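Local coordinates for transcription regulator AmtR (Mycobacterium smegmatis, PDB 5E57), which probably binds DNA as a TetR-family transcription regulator and is linked to the control of nitrogen and urea metabolism in this mycobacterium, at residues A[63-75]-A[123-135]. Residues are numbered along the deposited sequence; the frame is centred on the assembly and turned at random.
Sequences TVDEPLELAHGLL and RRAELRSAYRSLA
Leu68 drives its forked end against the Arg123-Leu127 turn of helix 118-142: CD2 lies 3.5 Å from Arg123 O, while CD1 reaches Leu127 CA at 3.7 Å. With CG anti to the backbone N (chi1 -166°), both methyls are carried across to the partner backbone, and CD1 also lies over one face of the His72 ring of its own helix, offset toward the rim. One turn on, the helices meet through small residues, Ala71 CB against Ala130 CB at 3.8 Å; the segment axes, 36° from parallel, come within 9.7 Å at their closest, and the two side chains touch methyl to methyl. Leu127 packs beside the alanine pair, its CD1 against Ala71 CB. Farther along, Leu75 straddles Ala130 and Leu134, setting CD1 on the alanine methyl and CD2 3.9 Å from Leu134 CG. Polar groups border this apolar seam. Arg123, bent at chi2 and chi3, curls past Leu68 CD2 and grips Asp65 end-on: OD1 alone takes both bent bonds, from NH1 (2.9 Å) nearly along its C-O bond and from NH2 (2.8 Å) above the carboxylate plane. Glu126 OE1 comes to the edge of the His72 ring, 3.3 Å from CE1. The pair belongs to the all-helical ligand-binding domain expected of a TetR regulator. Helix 82-98 packs against Pro67, and helix 151-165 lies against Arg124 and Tyr131, where Arg124 pairs with Glu157 and with Asp165 of the second subunit.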
ATOM      1  N   THR A  63      14.205  -2.950   7.102  1.00 22.49           N
ATOM      2  CA  THR A  63      12.943  -3.484   6.587  1.00 20.93           C
ATOM      3  C   THR A  63      13.135  -4.247   5.274  1.00 22.88           C
ATOM      4  O   THR A  63      12.213  -4.902   4.812  1.00 20.76           O
ATOM      5  CB  THR A  63      11.884  -2.388   6.332  1.00 22.23           C
ATOM      6  OG1 THR A  63      12.251  -1.518   5.228  1.00 20.35           O
ATOM      7  CG2 THR A  63      11.669  -1.574   7.622  1.00 21.44           C
ATOM      8  N   VAL A  64      14.312  -4.172   4.650  1.00 22.12           N
ATOM      9  CA  VAL A  64      14.479  -4.875   3.390  1.00 20.74           C
ATOM     10  C   VAL A  64      15.665  -5.807   3.305  1.00 19.76           C
ATOM     11  O   VAL A  64      15.669  -6.648   2.420  1.00 21.07           O
ATOM     12  CB  VAL A  64      14.564  -3.929   2.132  1.00 22.43           C
ATOM     13  CG1 VAL A  64      13.384  -3.010   2.069  1.00 22.86           C
ATOM     14  CG2 VAL A  64      15.839  -3.131   2.140  1.00 25.25           C
ATOM     15  N   ASP A  65      16.669  -5.648   4.135  1.00 22.79           N
ATOM     16  CA  ASP A  65      17.927  -6.425   4.005  1.00 23.90           C
ATOM     17  C   ASP A  65      17.702  -7.912   4.138  1.00 23.25           C
ATOM     18  O   ASP A  65      18.191  -8.642   3.376  1.00 21.12           O
ATOM     19  CB  ASP A  65      18.981  -6.024   5.073  1.00 25.29           C
ATOM     20  CG  ASP A  65      19.617  -4.679   4.796  1.00 25.52           C
ATOM     21  OD1 ASP A  65      19.526  -4.171   3.672  1.00 27.44           O
ATOM     22  OD2 ASP A  65      20.190  -4.120   5.714  1.00 31.21           O
ATOM     23  N   GLU A  66      17.007  -8.363   5.153  1.00 21.89           N
ATOM     24  CA  GLU A  66      16.799  -9.788   5.300  1.00 22.51           C
ATOM     25  C   GLU A  66      15.848 -10.383   4.285  1.00 20.71           C
ATOM     26  O   GLU A  66      16.111 -11.437   3.792  1.00 19.73           O
ATOM     27  CB  GLU A  66      16.372 -10.100   6.732  1.00 25.51           C
ATOM     28  CG  GLU A  66      17.507  -9.840   7.701  1.00 27.86           C
ATOM     29  CD  GLU A  66      17.112 -10.097   9.149  1.00 33.55           C
ATOM     30  OE1 GLU A  66      15.909 -10.118   9.503  1.00 31.21           O
ATOM     31  OE2 GLU A  66      18.009 -10.255   9.935  1.00 34.55           O
ATOM     32  N   PRO A  67      14.747  -9.706   3.944  1.00 23.39           N
ATOM     33  CA  PRO A  67      13.952 -10.251   2.843  1.00 25.67           C
ATOM     34  C   PRO A  67      14.747 -10.341   1.529  1.00 23.87           C
ATOM     35  O   PRO A  67      14.553 -11.265   0.733  1.00 21.02           O
ATOM     36  CB  PRO A  67      12.802  -9.248   2.708  1.00 26.05           C
ATOM     37  CG  PRO A  67      12.625  -8.702   4.067  1.00 24.70           C
ATOM     38  CD  PRO A  67      13.994  -8.678   4.686  1.00 23.86           C
ATOM     39  N   LEU A  68      15.658  -9.411   1.324  1.00 23.39           N
ATOM     40  CA  LEU A  68      16.442  -9.423   0.119  1.00 24.75           C
ATOM     41  C   LEU A  68      17.488 -10.537   0.141  1.00 22.91           C
ATOM     42  O   LEU A  68      17.759 -11.118  -0.903  1.00 24.86           O
ATOM     43  CB  LEU A  68      17.041  -8.060  -0.138  1.00 26.12           C
ATOM     44  CG  LEU A  68      17.626  -7.743  -1.490  1.00 29.86           C
ATOM     45  CD1 LEU A  68      16.717  -8.129  -2.650  1.00 30.56           C
ATOM     46  CD2 LEU A  68      17.909  -6.242  -1.524  1.00 33.91           C
ATOM     47  N   GLU A  69      18.049 -10.855   1.304  1.00 21.75           N
ATOM     48  CA  GLU A  69      18.937 -11.999   1.410  1.00 21.21           C
ATOM     49  C   GLU A  69      18.202 -13.249   1.006  1.00 22.24           C
ATOM     50  O   GLU A  69      18.696 -14.014   0.153  1.00 21.57           O
ATOM     51  CB  GLU A  69      19.474 -12.146   2.825  1.00 22.50           C
ATOM     52  CG  GLU A  69      20.382 -10.976   3.198  1.00 24.13           C
ATOM     53  CD  GLU A  69      20.588 -10.917   4.722  1.00 25.89           C
ATOM     54  OE1 GLU A  69      19.878 -11.621   5.480  1.00 30.85           O
ATOM     55  OE2 GLU A  69      21.426 -10.164   5.196  1.00 26.94           O
ATOM     56  N   LEU A  70      16.987 -13.419   1.547  1.00 20.89           N
ATOM     57  CA  LEU A  70      16.119 -14.554   1.197  1.00 21.56           C
ATOM     58  C   LEU A  70      15.762 -14.635  -0.300  1.00 19.78           C
ATOM     59  O   LEU A  70      15.930 -15.680  -0.957  1.00 20.74           O
ATOM     60  CB  LEU A  70      14.842 -14.549   2.031  1.00 20.58           C
ATOM     61  CG  LEU A  70      13.887 -15.683   1.724  1.00 18.65           C
ATOM     62  CD1 LEU A  70      14.572 -17.060   1.872  1.00 20.21           C
ATOM     63  CD2 LEU A  70      12.647 -15.654   2.621  1.00 18.67           C
ATOM     64  N   ALA A  71      15.332 -13.522  -0.837  1.00 19.41           N
ATOM     65  CA  ALA A  71      14.931 -13.462  -2.225  1.00 20.74           C
ATOM     66  C   ALA A  71      16.090 -13.814  -3.113  1.00 21.48           C
ATOM     67  O   ALA A  71      15.894 -14.511  -4.113  1.00 22.21           O
ATOM     68  CB  ALA A  71      14.488 -12.075  -2.589  1.00 19.09           C
ATOM     69  N   HIS A  72      17.265 -13.278  -2.794  1.00 20.44           N
ATOM     70  CA  HIS A  72      18.447 -13.580  -3.627  1.00 20.57           C
ATOM     71  C   HIS A  72      18.784 -15.032  -3.641  1.00 20.54           C
ATOM     72  O   HIS A  72      19.038 -15.574  -4.684  1.00 21.52           O
ATOM     73  CB  HIS A  72      19.651 -12.715  -3.202  1.00 22.26           C
ATOM     74  CG  HIS A  72      19.658 -11.349  -3.833  1.00 24.01           C
ATOM     75  ND1 HIS A  72      20.184 -10.240  -3.205  1.00 30.94           N
ATOM     76  CD2 HIS A  72      19.171 -10.905  -5.020  1.00 26.51           C
ATOM     77  CE1 HIS A  72      20.079  -9.185  -4.008  1.00 27.08           C
ATOM     78  NE2 HIS A  72      19.428  -9.556  -5.090  1.00 27.16           N
ATOM     79  N   GLY A  73      18.776 -15.690  -2.482  1.00 20.49           N
ATOM     80  CA  GLY A  73      18.984 -17.131  -2.403  1.00 20.96           C
ATOM     81  C   GLY A  73      17.972 -17.972  -3.162  1.00 23.08           C
ATOM     82  O   GLY A  73      18.316 -18.969  -3.779  1.00 21.79           O
ATOM     83  N   LEU A  74      16.705 -17.572  -3.114  1.00 21.54           N
ATOM     84  CA  LEU A  74      15.624 -18.283  -3.763  1.00 18.94           C
ATOM     85  C   LEU A  74      15.780 -18.204  -5.272  1.00 21.15           C
ATOM     86  O   LEU A  74      15.493 -19.158  -5.993  1.00 22.83           O
ATOM     87  CB  LEU A  74      14.230 -17.698  -3.319  1.00 19.34           C
ATOM     88  CG  LEU A  74      13.812 -17.911  -1.854  1.00 18.41           C
ATOM     89  CD1 LEU A  74      12.574 -17.165  -1.415  1.00 18.67           C
ATOM     90  CD2 LEU A  74      13.514 -19.331  -1.571  1.00 18.84           C
ATOM     91  N   LEU A  75      16.240 -17.065  -5.777  1.00 23.33           N
ATOM     92  CA  LEU A  75      16.457 -16.923  -7.238  1.00 26.80           C
ATOM     93  C   LEU A  75      17.524 -17.908  -7.744  1.00 28.42           C
ATOM     94  O   LEU A  75      17.489 -18.298  -8.911  1.00 29.92           O
ATOM     95  CB  LEU A  75      16.845 -15.501  -7.615  1.00 27.31           C
ATOM     96  CG  LEU A  75      15.678 -14.501  -7.537  1.00 27.27           C
ATOM     97  CD1 LEU A  75      16.228 -13.092  -7.731  1.00 27.75           C
ATOM     98  CD2 LEU A  75      14.597 -14.835  -8.546  1.00 28.46           C
ATOM     99  N   ARG A 123      17.918  -0.739  -3.447  1.00 23.19           N
ATOM    100  CA  ARG A 123      17.758  -1.982  -2.774  1.00 24.88           C
ATOM    101  C   ARG A 123      16.317  -2.496  -2.790  1.00 22.03           C
ATOM    102  O   ARG A 123      16.077  -3.674  -2.981  1.00 22.90           O
ATOM    103  CB  ARG A 123      18.130  -1.854  -1.323  1.00 30.52           C
ATOM    104  CG  ARG A 123      19.476  -1.260  -1.051  1.00 38.63           C
ATOM    105  CD  ARG A 123      20.595  -2.196  -1.390  1.00 42.82           C
ATOM    106  NE  ARG A 123      20.564  -3.462  -0.677  1.00 48.13           N
ATOM    107  CZ  ARG A 123      20.510  -3.603   0.642  1.00 51.03           C
ATOM    108  NH1 ARG A 123      20.393  -2.545   1.470  1.00 50.78           N
ATOM    109  NH2 ARG A 123      20.527  -4.843   1.141  1.00 51.52           N
ATOM    110  N   ARG A 124      15.377  -1.633  -2.448  1.00 22.29           N
ATOM    111  CA  ARG A 124      14.011  -2.012  -2.431  1.00 22.24           C
ATOM    112  C   ARG A 124      13.596  -2.351  -3.846  1.00 24.51           C
ATOM    113  O   ARG A 124      12.847  -3.309  -4.048  1.00 23.89           O
ATOM    114  CB  ARG A 124      13.169  -0.858  -1.850  1.00 21.57           C
ATOM    115  CG  ARG A 124      11.709  -1.125  -1.919  1.00 19.42           C
ATOM    116  CD  ARG A 124      10.829  -0.243  -0.970  1.00 19.93           C
ATOM    117  NE  ARG A 124       9.433  -0.426  -1.404  1.00 20.18           N
ATOM    118  CZ  ARG A 124       8.930   0.205  -2.464  1.00 21.83           C
ATOM    119  NH1 ARG A 124       9.676   1.101  -3.092  1.00 22.63           N
ATOM    120  NH2 ARG A 124       7.699  -0.003  -2.885  1.00 21.48           N
ATOM    121  N   ALA A 125      14.051  -1.571  -4.847  1.00 25.10           N
ATOM    122  CA  ALA A 125      13.752  -1.939  -6.235  1.00 26.43           C
ATOM    123  C   ALA A 125      14.290  -3.350  -6.647  1.00 24.52           C
ATOM    124  O   ALA A 125      13.653  -4.052  -7.389  1.00 23.07           O
ATOM    125  CB  ALA A 125      14.190  -0.828  -7.220  1.00 26.33           C
ATOM    126  N   GLU A 126      15.430  -3.764  -6.123  1.00 27.60           N
ATOM    127  CA  GLU A 126      15.956  -5.149  -6.300  1.00 29.05           C
ATOM    128  C   GLU A 126      15.068  -6.202  -5.634  1.00 24.83           C
ATOM    129  O   GLU A 126      14.890  -7.340  -6.127  1.00 20.32           O
ATOM    130  CB  GLU A 126      17.332  -5.295  -5.626  1.00 33.54           C
ATOM    131  CG  GLU A 126      18.528  -5.120  -6.513  1.00 44.18           C
ATOM    132  CD  GLU A 126      19.849  -5.089  -5.713  1.00 48.79           C
ATOM    133  OE1 GLU A 126      20.086  -5.949  -4.825  1.00 52.48           O
ATOM    134  OE2 GLU A 126      20.655  -4.181  -5.971  1.00 43.42           O
ATOM    135  N   LEU A 127      14.492  -5.842  -4.496  1.00 22.56           N
ATOM    136  CA  LEU A 127      13.546  -6.766  -3.868  1.00 23.57           C
ATOM    137  C   LEU A 127      12.355  -6.942  -4.764  1.00 22.07           C
ATOM    138  O   LEU A 127      11.874  -8.106  -5.049  1.00 21.75           O
ATOM    139  CB  LEU A 127      13.102  -6.249  -2.515  1.00 22.26           C
ATOM    140  CG  LEU A 127      12.208  -7.191  -1.738  1.00 22.33           C
ATOM    141  CD1 LEU A 127      12.799  -8.579  -1.568  1.00 22.55           C
ATOM    142  CD2 LEU A 127      11.857  -6.576  -0.396  1.00 23.37           C
ATOM    143  N   ARG A 128      11.880  -5.781  -5.234  1.00 23.53           N
ATOM    144  CA  ARG A 128      10.750  -5.760  -6.154  1.00 22.27           C
ATOM    145  C   ARG A 128      11.024  -6.568  -7.407  1.00 20.78           C
ATOM    146  O   ARG A 128      10.153  -7.319  -7.899  1.00 19.67           O
ATOM    147  CB  ARG A 128      10.347  -4.327  -6.483  1.00 22.68           C
ATOM    148  CG  ARG A 128       9.218  -4.178  -7.473  1.00 24.32           C
ATOM    149  CD  ARG A 128       8.964  -2.748  -7.872  1.00 24.17           C
ATOM    150  NE  ARG A 128       7.842  -2.608  -8.795  1.00 23.47           N
ATOM    151  CZ  ARG A 128       7.637  -1.530  -9.579  1.00 23.23           C
ATOM    152  NH1 ARG A 128       8.402  -0.477  -9.503  1.00 23.11           N
ATOM    153  NH2 ARG A 128       6.580  -1.445 -10.336  1.00 25.23           N
ATOM    154  N   SER A 129      12.244  -6.437  -7.908  1.00 20.74           N
ATOM    155  CA  SER A 129      12.620  -7.119  -9.130  1.00 22.11           C
ATOM    156  C   SER A 129      12.728  -8.620  -8.858  1.00 21.29           C
ATOM    157  O   SER A 129      12.377  -9.454  -9.739  1.00 20.34           O
ATOM    158  CB  SER A 129      13.940  -6.518  -9.666  1.00 25.59           C
ATOM    159  OG  SER A 129      14.459  -7.328 -10.701  1.00 31.79           O
ATOM    160  N   ALA A 130      13.169  -9.006  -7.644  1.00 20.11           N
ATOM    161  CA  ALA A 130      13.233 -10.391  -7.346  1.00 20.34           C
ATOM    162  C   ALA A 130      11.853 -10.991  -7.315  1.00 21.52           C
ATOM    163  O   ALA A 130      11.631 -12.086  -7.792  1.00 26.23           O
ATOM    164  CB  ALA A 130      13.942 -10.631  -6.040  1.00 22.13           C
ATOM    165  N   TYR A 131      10.912 -10.308  -6.688  1.00 22.80           N
ATOM    166  CA  TYR A 131       9.548 -10.783  -6.662  1.00 22.02           C
ATOM    167  C   TYR A 131       9.006 -10.961  -8.039  1.00 21.33           C
ATOM    168  O   TYR A 131       8.342 -11.951  -8.331  1.00 20.45           O
ATOM    169  CB  TYR A 131       8.629  -9.787  -5.904  1.00 20.19           C
ATOM    170  CG  TYR A 131       8.502  -9.999  -4.399  1.00 20.63           C
ATOM    171  CD1 TYR A 131       7.556 -10.852  -3.885  1.00 20.96           C
ATOM    172  CD2 TYR A 131       9.252  -9.245  -3.487  1.00 19.54           C
ATOM    173  CE1 TYR A 131       7.381 -11.009  -2.519  1.00 20.95           C
ATOM    174  CE2 TYR A 131       9.079  -9.402  -2.131  1.00 21.40           C
ATOM    175  CZ  TYR A 131       8.144 -10.292  -1.647  1.00 20.28           C
ATOM    176  OH  TYR A 131       7.991 -10.442  -0.252  1.00 23.00           O
ATOM    177  N   ARG A 132       9.237  -9.965  -8.904  1.00 22.73           N
ATOM    178  CA  ARG A 132       8.635 -10.020 -10.216  1.00 24.91           C
ATOM    179  C   ARG A 132       9.181 -11.226 -11.043  1.00 24.82           C
ATOM    180  O   ARG A 132       8.409 -11.859 -11.813  1.00 24.16           O
ATOM    181  CB  ARG A 132       8.895  -8.680 -10.948  1.00 27.04           C
ATOM    182  CG  ARG A 132       8.258  -8.611 -12.304  1.00 34.46           C
ATOM    183  CD  ARG A 132       8.789  -7.504 -13.179  1.00 36.93           C
ATOM    184  NE  ARG A 132       8.587  -6.220 -12.493  1.00 46.20           N
ATOM    185  CZ  ARG A 132       7.448  -5.513 -12.463  1.00 46.82           C
ATOM    186  NH1 ARG A 132       6.344  -5.921 -13.094  1.00 44.66           N
ATOM    187  NH2 ARG A 132       7.427  -4.357 -11.796  1.00 50.52           N
ATOM    188  N   SER A 133      10.488 -11.505 -10.900  1.00 23.97           N
ATOM    189  CA  SER A 133      11.083 -12.681 -11.520  1.00 25.44           C
ATOM    190  C   SER A 133      10.456 -13.937 -11.028  1.00 22.87           C
ATOM    191  O   SER A 133      10.083 -14.735 -11.838  1.00 22.27           O
ATOM    192  CB  SER A 133      12.598 -12.808 -11.265  1.00 26.49           C
ATOM    193  OG  SER A 133      13.256 -11.658 -11.756  1.00 33.12           O
ATOM    194  N   LEU A 134      10.377 -14.148  -9.701  1.00 24.05           N
ATOM    195  CA  LEU A 134       9.715 -15.349  -9.192  1.00 24.03           C
ATOM    196  C   LEU A 134       8.290 -15.411  -9.663  1.00 21.51           C
ATOM    197  O   LEU A 134       7.838 -16.454 -10.159  1.00 21.91           O
ATOM    198  CB  LEU A 134       9.718 -15.420  -7.671  1.00 23.03           C
ATOM    199  CG  LEU A 134      11.087 -15.576  -7.091  1.00 25.97           C
ATOM    200  CD1 LEU A 134      11.033 -15.272  -5.614  1.00 26.26           C
ATOM    201  CD2 LEU A 134      11.604 -16.993  -7.366  1.00 26.89           C
ATOM    202  N   ALA A 135       7.567 -14.300  -9.549  1.00 21.97           N
ATOM    203  CA  ALA A 135       6.169 -14.295  -9.973  1.00 23.14           C
ATOM    204  C   ALA A 135       5.951 -14.521 -11.494  1.00 24.25           C
ATOM    205  O   ALA A 135       4.966 -15.148 -11.918  1.00 24.54           O
ATOM    206  CB  ALA A 135       5.479 -13.002  -9.558  1.00 25.18           C
TER